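Local coordinates for protein B-agarase (Saccharophagus degradans, PDB 4BQ2) that hydrolyses beta-glycosidic linkages of agarose as an exo-acting beta-agarase of glycoside hydrolase family 50, at residues I508-R513 with V518-A523; K526-K531 with A550-G555. One frame throughout, in Å; residues are numbered along the deposited sequence.

Contact 1 (I508-R513 with V518-A523); sequences IHTLGR and VPTRQA
The guanidinium of R521 is bordered by L511 on one face and R513 on the other: L511 CD2 sits 4.1 Å above its plane, displaced toward the rim, while R513 O lies against the opposite face. R513 O comes within 2.8 Å of R521 NE, yet the angle is too poor for a hydrogen bond. The edge does the bonding. R521 NE and NH2 both reach L511 O side-on, in the guanidinium plane, and the straighter of the two bonds is R521 NH2 to L511 O (3.0 Å, 157° at the hydrogen); a weak bond runs from R521 NE to T510 O. A bend at chi2 (52°) turns the chain toward these carbonyls near the C-terminal end of helix 505-511, whose dipole would probably favour the positive charge. R521 NH2 also donates to F552 O. Over the R513 guanidinium, V518 CG1 stands 3.8 Å above the centre, and R513 NH1 donates to T443 O. T510 CG2 packs on R521 CB. These two helices joined by a short loop, with V518 at the N-cap position of helix 519-532, pack against strand 443-444, where V444 meets T510, R513 and T520, and against helix 565-593, where Y571 and L574 meet L511.

Contact 2 (K526-K531 with A550-G555); sequences KLLKAK and AEFDLG
K529 reaches D553 by running its side chain out from helix 519-532. From CB the chain leaves with CG anti to the carbonyl carbon (chi1 -76°), staying extended beyond CG, which carries CE and NZ to the carboxylate. It does this across a gap where K529 CA and F552 CA stand 10.4 Å apart. K529 CE passes 3.7 Å from D553 OD2, and K529 NZ closes a salt bridge to D553 OD2 at 2.9 Å, on the syn lone pair of that oxygen. The two side chains approach from opposite directions. The other carboxylate oxygen, D553 OD1, accepts from S525 OG, which helps fix the rotation of the carboxylate. D553 belongs to a type I beta turn, F552 to G555, that brings helix 549-552 to its close; G555 leaves helical geometry with a positive phi of 106°, and its amide bonds to F552 O. One residue back on each segment lies a small apolar contact, closest where L528 CD1 meets F552 CZ at 3.5 Å, the two side chains crossing at about a right angle. I535 and L538 of helix 535-542 also touch the phenyl ring, W549 meets it edge-to-face, and L511 of helix 505-511 packs on F552.

Followed from the N terminus, helix 505-511 ends, a short loop turns the chain, and helix 519-532 begins: contact 1 closes that short connection. The same helix then opens contact 2, which closes a longer excursion through helix 535-542 to the turn after helix 549-552. The two closures are in series, neither nested nor crossed, yet their centres lie only about 10 Å apart. R521 illustrates how one arginine can serve carbonyls at a helix end and also join successive contacts, here through its cation-pi contact with F552 and a weak ion pair to D553, while L511 CD2 packs on L528 CD1. Together they tie a small helical cluster, probably an excursion from the family's catalytic barrel between strand 483-488 and helix 565-593.

Contact 1 (I508-R513 with V518-A523)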
loop_
_atom_site.group_PDB
_atom_site.type_symbol
_atom_site.label_atom_id
_atom_site.label_comp_id
_atom_site.label_asym_id
_atom_site.label_seq_id
_atom_site.Cartn_x
_atom_site.Cartn_y
_atom_site.Cartn_z
ATOM N N ILE A 508 -0.241 14.764 21.563
ATOM C CA ILE A 508 -1.029 15.992 21.548
ATOM C C ILE A 508 -2.493 15.675 21.833
ATOM O O ILE A 508 -3.092 16.246 22.746
ATOM C CB ILE A 508 -0.815 16.743 20.212
ATOM C CG1 ILE A 508 0.606 17.317 20.185
ATOM C CG2 ILE A 508 -1.903 17.779 19.929
ATOM C CD1 ILE A 508 0.976 17.994 18.882
ATOM N N HIS A 509 -3.075 14.749 21.069
ATOM C CA HIS A 509 -4.479 14.380 21.280
ATOM C C HIS A 509 -4.754 13.812 22.684
ATOM O O HIS A 509 -5.783 14.112 23.303
ATOM C CB HIS A 509 -4.933 13.371 20.218
ATOM C CG HIS A 509 -6.417 13.102 20.223
ATOM N ND1 HIS A 509 -7.017 12.230 21.111
ATOM C CD2 HIS A 509 -7.409 13.569 19.422
ATOM C CE1 HIS A 509 -8.318 12.195 20.879
ATOM N NE2 HIS A 509 -8.581 12.998 19.859
ATOM N N THR A 510 -3.852 12.969 23.181
ATOM C CA THR A 510 -4.085 12.341 24.478
ATOM C C THR A 510 -3.934 13.329 25.633
ATOM O O THR A 510 -4.707 13.272 26.611
ATOM C CB THR A 510 -3.163 11.137 24.671
ATOM O OG1 THR A 510 -3.287 10.293 23.515
ATOM C CG2 THR A 510 -3.565 10.348 25.926
ATOM N N LEU A 511 -2.954 14.224 25.516
ATOM C CA LEU A 511 -2.748 15.263 26.538
ATOM C C LEU A 511 -3.979 16.157 26.626
ATOM O O LEU A 511 -4.293 16.680 27.695
ATOM C CB LEU A 511 -1.500 16.094 26.251
ATOM C CG LEU A 511 -0.191 15.407 26.643
ATOM C CD1 LEU A 511 0.995 16.201 26.117
ATOM C CD2 LEU A 511 -0.100 15.196 28.153
ATOM N N GLY A 512 -4.679 16.300 25.499
ATOM C CA GLY A 512 -5.941 17.038 25.426
ATOM C C GLY A 512 -7.087 16.407 26.198
ATOM O O GLY A 512 -8.080 17.077 26.488
ATOM N N ARG A 513 -6.946 15.133 26.569
ATOM C CA ARG A 513 -8.006 14.397 27.265
ATOM C C ARG A 513 -7.781 14.318 28.788
ATOM O O ARG A 513 -6.642 14.380 29.267
ATOM C CB ARG A 513 -8.131 12.957 26.696
ATOM C CG ARG A 513 -8.433 12.893 25.209
ATOM C CD ARG A 513 -8.270 11.464 24.662
ATOM N NE ARG A 513 -9.279 10.503 25.154
ATOM C CZ ARG A 513 -9.266 9.195 24.884
ATOM N NH1 ARG A 513 -8.299 8.676 24.120
ATOM N NH2 ARG A 513 -10.236 8.393 25.350
ATOM N N VAL A 518 -8.955 6.927 31.119
ATOM C CA VAL A 518 -8.029 6.905 29.943
ATOM C C VAL A 518 -6.652 6.432 30.414
ATOM O O VAL A 518 -5.776 7.240 30.816
ATOM C CB VAL A 518 -7.941 8.283 29.220
ATOM C CG1 VAL A 518 -7.183 8.202 27.894
ATOM C CG2 VAL A 518 -9.340 8.825 28.936
ATOM N N PRO A 519 -6.449 5.106 30.408
ATOM C CA PRO A 519 -5.204 4.543 30.934
ATOM C C PRO A 519 -3.931 5.156 30.342
ATOM O O PRO A 519 -2.987 5.412 31.094
ATOM C CB PRO A 519 -5.326 3.067 30.563
ATOM C CG PRO A 519 -6.796 2.816 30.749
ATOM C CD PRO A 519 -7.469 4.052 30.203
ATOM N N THR A 520 -3.896 5.394 29.031
ATOM C CA THR A 520 -2.686 5.961 28.395
ATOM C C THR A 520 -2.459 7.402 28.910
ATOM O O THR A 520 -1.325 7.836 29.111
ATOM C CB THR A 520 -2.772 5.900 26.830
ATOM O OG1 THR A 520 -2.642 4.532 26.368
ATOM C CG2 THR A 520 -1.692 6.712 26.195
ATOM N N ARG A 521 -3.542 8.129 29.130
ATOM C CA ARG A 521 -3.431 9.505 29.690
ATOM C C ARG A 521 -2.921 9.447 31.138
ATOM O O ARG A 521 -2.066 10.259 31.537
ATOM C CB ARG A 521 -4.751 10.270 29.584
ATOM C CG ARG A 521 -4.736 11.726 30.120
ATOM C CD ARG A 521 -3.617 12.560 29.528
ATOM N NE ARG A 521 -3.848 14.022 29.597
ATOM C CZ ARG A 521 -3.706 14.780 30.686
ATOM N NH1 ARG A 521 -3.420 14.244 31.856
ATOM N NH2 ARG A 521 -3.901 16.087 30.608
ATOM N N GLN A 522 -3.391 8.462 31.900
ATOM C CA GLN A 522 -2.857 8.256 33.257
ATOM C C GLN A 522 -1.359 7.973 33.206
ATOM O O GLN A 522 -0.577 8.514 34.019
ATOM C CB GLN A 522 -3.588 7.129 33.991
ATOM C CG GLN A 522 -5.065 7.431 34.244
ATOM C CD GLN A 522 -5.904 6.186 34.451
ATOM O OE1 GLN A 522 -5.385 5.131 34.793
ATOM N NE2 GLN A 522 -7.208 6.300 34.244
ATOM N N ALA A 523 -0.945 7.121 32.267
ATOM C CA ALA A 523 0.485 6.834 32.130
ATOM C C ALA A 523 1.242 8.120 31.773
ATOM O O ALA A 523 2.301 8.380 32.342
ATOM C CB ALA A 523 0.718 5.777 31.051
#

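Contact 2 (K526-K531 with A550-G555)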
loop_
_atom_site.group_PDB
_atom_site.type_symbol
_atom_site.label_atom_id
_atom_site.label_comp_id
_atom_site.label_asym_id
_atom_site.label_seq_id
_atom_site.Cartn_x
_atom_site.Cartn_y
_atom_site.Cartn_z
ATOM N N LYS A 526 1.616 10.439 34.775
ATOM C CA LYS A 526 2.643 9.916 35.707
ATOM C C LYS A 526 4.065 10.288 35.294
ATOM O O LYS A 526 4.903 10.675 36.134
ATOM C CB LYS A 526 2.567 8.386 35.845
ATOM C CG LYS A 526 1.327 7.825 36.524
ATOM C CD LYS A 526 1.534 6.343 36.865
ATOM C CE LYS A 526 0.219 5.617 37.132
ATOM N NZ LYS A 526 -0.614 5.443 35.903
ATOM N N LEU A 527 4.355 10.134 34.007
ATOM C CA LEU A 527 5.676 10.439 33.498
ATOM C C LEU A 527 6.008 11.908 33.642
ATOM O O LEU A 527 7.146 12.253 33.933
ATOM C CB LEU A 527 5.817 10.016 32.032
ATOM C CG LEU A 527 5.881 8.498 31.789
ATOM C CD1 LEU A 527 5.636 8.222 30.311
ATOM C CD2 LEU A 527 7.207 7.884 32.249
ATOM N N LEU A 528 5.028 12.768 33.396
ATOM C CA LEU A 528 5.252 14.224 33.469
ATOM C C LEU A 528 5.344 14.701 34.922
ATOM O O LEU A 528 6.109 15.631 35.238
ATOM C CB LEU A 528 4.158 14.982 32.729
ATOM C CG LEU A 528 4.171 14.892 31.200
ATOM C CD1 LEU A 528 2.796 15.285 30.716
ATOM C CD2 LEU A 528 5.227 15.807 30.597
ATOM N N LYS A 529 4.577 14.060 35.802
ATOM C CA LYS A 529 4.761 14.294 37.236
ATOM C C LYS A 529 6.145 13.910 37.728
ATOM O O LYS A 529 6.731 14.639 38.529
ATOM C CB LYS A 529 3.674 13.623 38.062
ATOM C CG LYS A 529 2.367 14.400 37.992
ATOM C CD LYS A 529 1.213 13.547 38.442
ATOM C CE LYS A 529 -0.089 14.230 38.079
ATOM N NZ LYS A 529 -1.246 13.396 38.490
ATOM N N ALA A 530 6.669 12.780 37.250
ATOM C CA ALA A 530 7.992 12.361 37.665
ATOM C C ALA A 530 9.041 13.314 37.090
ATOM O O ALA A 530 10.028 13.592 37.758
ATOM C CB ALA A 530 8.285 10.917 37.268
ATOM N N LYS A 531 8.809 13.835 35.881
ATOM C CA LYS A 531 9.784 14.720 35.229
ATOM C C LYS A 531 9.852 16.086 35.932
ATOM O O LYS A 531 10.933 16.537 36.285
ATOM C CB LYS A 531 9.455 14.897 33.732
ATOM C CG LYS A 531 10.357 15.873 32.994
ATOM C CD LYS A 531 10.270 15.736 31.482
ATOM C CE LYS A 531 11.145 16.775 30.783
ATOM N NZ LYS A 531 10.973 16.830 29.295
ATOM N N ALA A 550 -4.357 18.602 39.289
ATOM C CA ALA A 550 -5.741 18.198 39.112
ATOM C C ALA A 550 -6.384 18.887 37.904
ATOM O O ALA A 550 -7.131 18.245 37.149
ATOM C CB ALA A 550 -6.540 18.431 40.383
ATOM N N GLU A 551 -6.078 20.172 37.696
ATOM C CA GLU A 551 -6.513 20.859 36.469
ATOM C C GLU A 551 -5.793 20.302 35.235
ATOM O O GLU A 551 -6.384 20.136 34.163
ATOM C CB GLU A 551 -6.306 22.376 36.548
ATOM C CG GLU A 551 -7.013 23.129 35.422
ATOM C CD GLU A 551 -6.997 24.656 35.578
ATOM O OE1 GLU A 551 -6.044 25.226 36.166
ATOM O OE2 GLU A 551 -7.958 25.287 35.097
ATOM N N PHE A 552 -4.500 20.029 35.379
ATOM C CA PHE A 552 -3.754 19.400 34.299
ATOM C C PHE A 552 -4.449 18.089 33.882
ATOM O O PHE A 552 -4.605 17.804 32.679
ATOM C CB PHE A 552 -2.323 19.104 34.739
ATOM C CG PHE A 552 -1.570 18.278 33.747
ATOM C CD1 PHE A 552 -0.963 18.880 32.654
ATOM C CD2 PHE A 552 -1.526 16.895 33.875
ATOM C CE1 PHE A 552 -0.279 18.121 31.723
ATOM C CE2 PHE A 552 -0.847 16.124 32.937
ATOM C CZ PHE A 552 -0.219 16.743 31.866
ATOM N N ASP A 553 -4.876 17.314 34.878
ATOM C CA ASP A 553 -5.527 16.009 34.641
ATOM C C ASP A 553 -6.955 16.061 34.121
ATOM O O ASP A 553 -7.594 15.008 33.955
ATOM C CB ASP A 553 -5.431 15.114 35.872
ATOM C CG ASP A 553 -4.023 14.539 36.061
ATOM O OD1 ASP A 553 -3.261 14.422 35.061
ATOM O OD2 ASP A 553 -3.674 14.210 37.215
ATOM N N LEU A 554 -7.452 17.272 33.854
ATOM C CA LEU A 554 -8.731 17.443 33.143
ATOM C C LEU A 554 -8.549 17.412 31.634
ATOM O O LEU A 554 -9.523 17.349 30.894
ATOM C CB LEU A 554 -9.401 18.781 33.503
ATOM C CG LEU A 554 -9.741 19.070 34.962
ATOM C CD1 LEU A 554 -10.118 20.546 35.085
ATOM C CD2 LEU A 554 -10.847 18.159 35.473
ATOM N N GLY A 555 -7.301 17.479 31.175
ATOM C CA GLY A 555 -7.031 17.621 29.762
ATOM C C GLY A 555 -6.569 19.029 29.455
ATOM O O GLY A 555 -7.148 20.001 29.926
#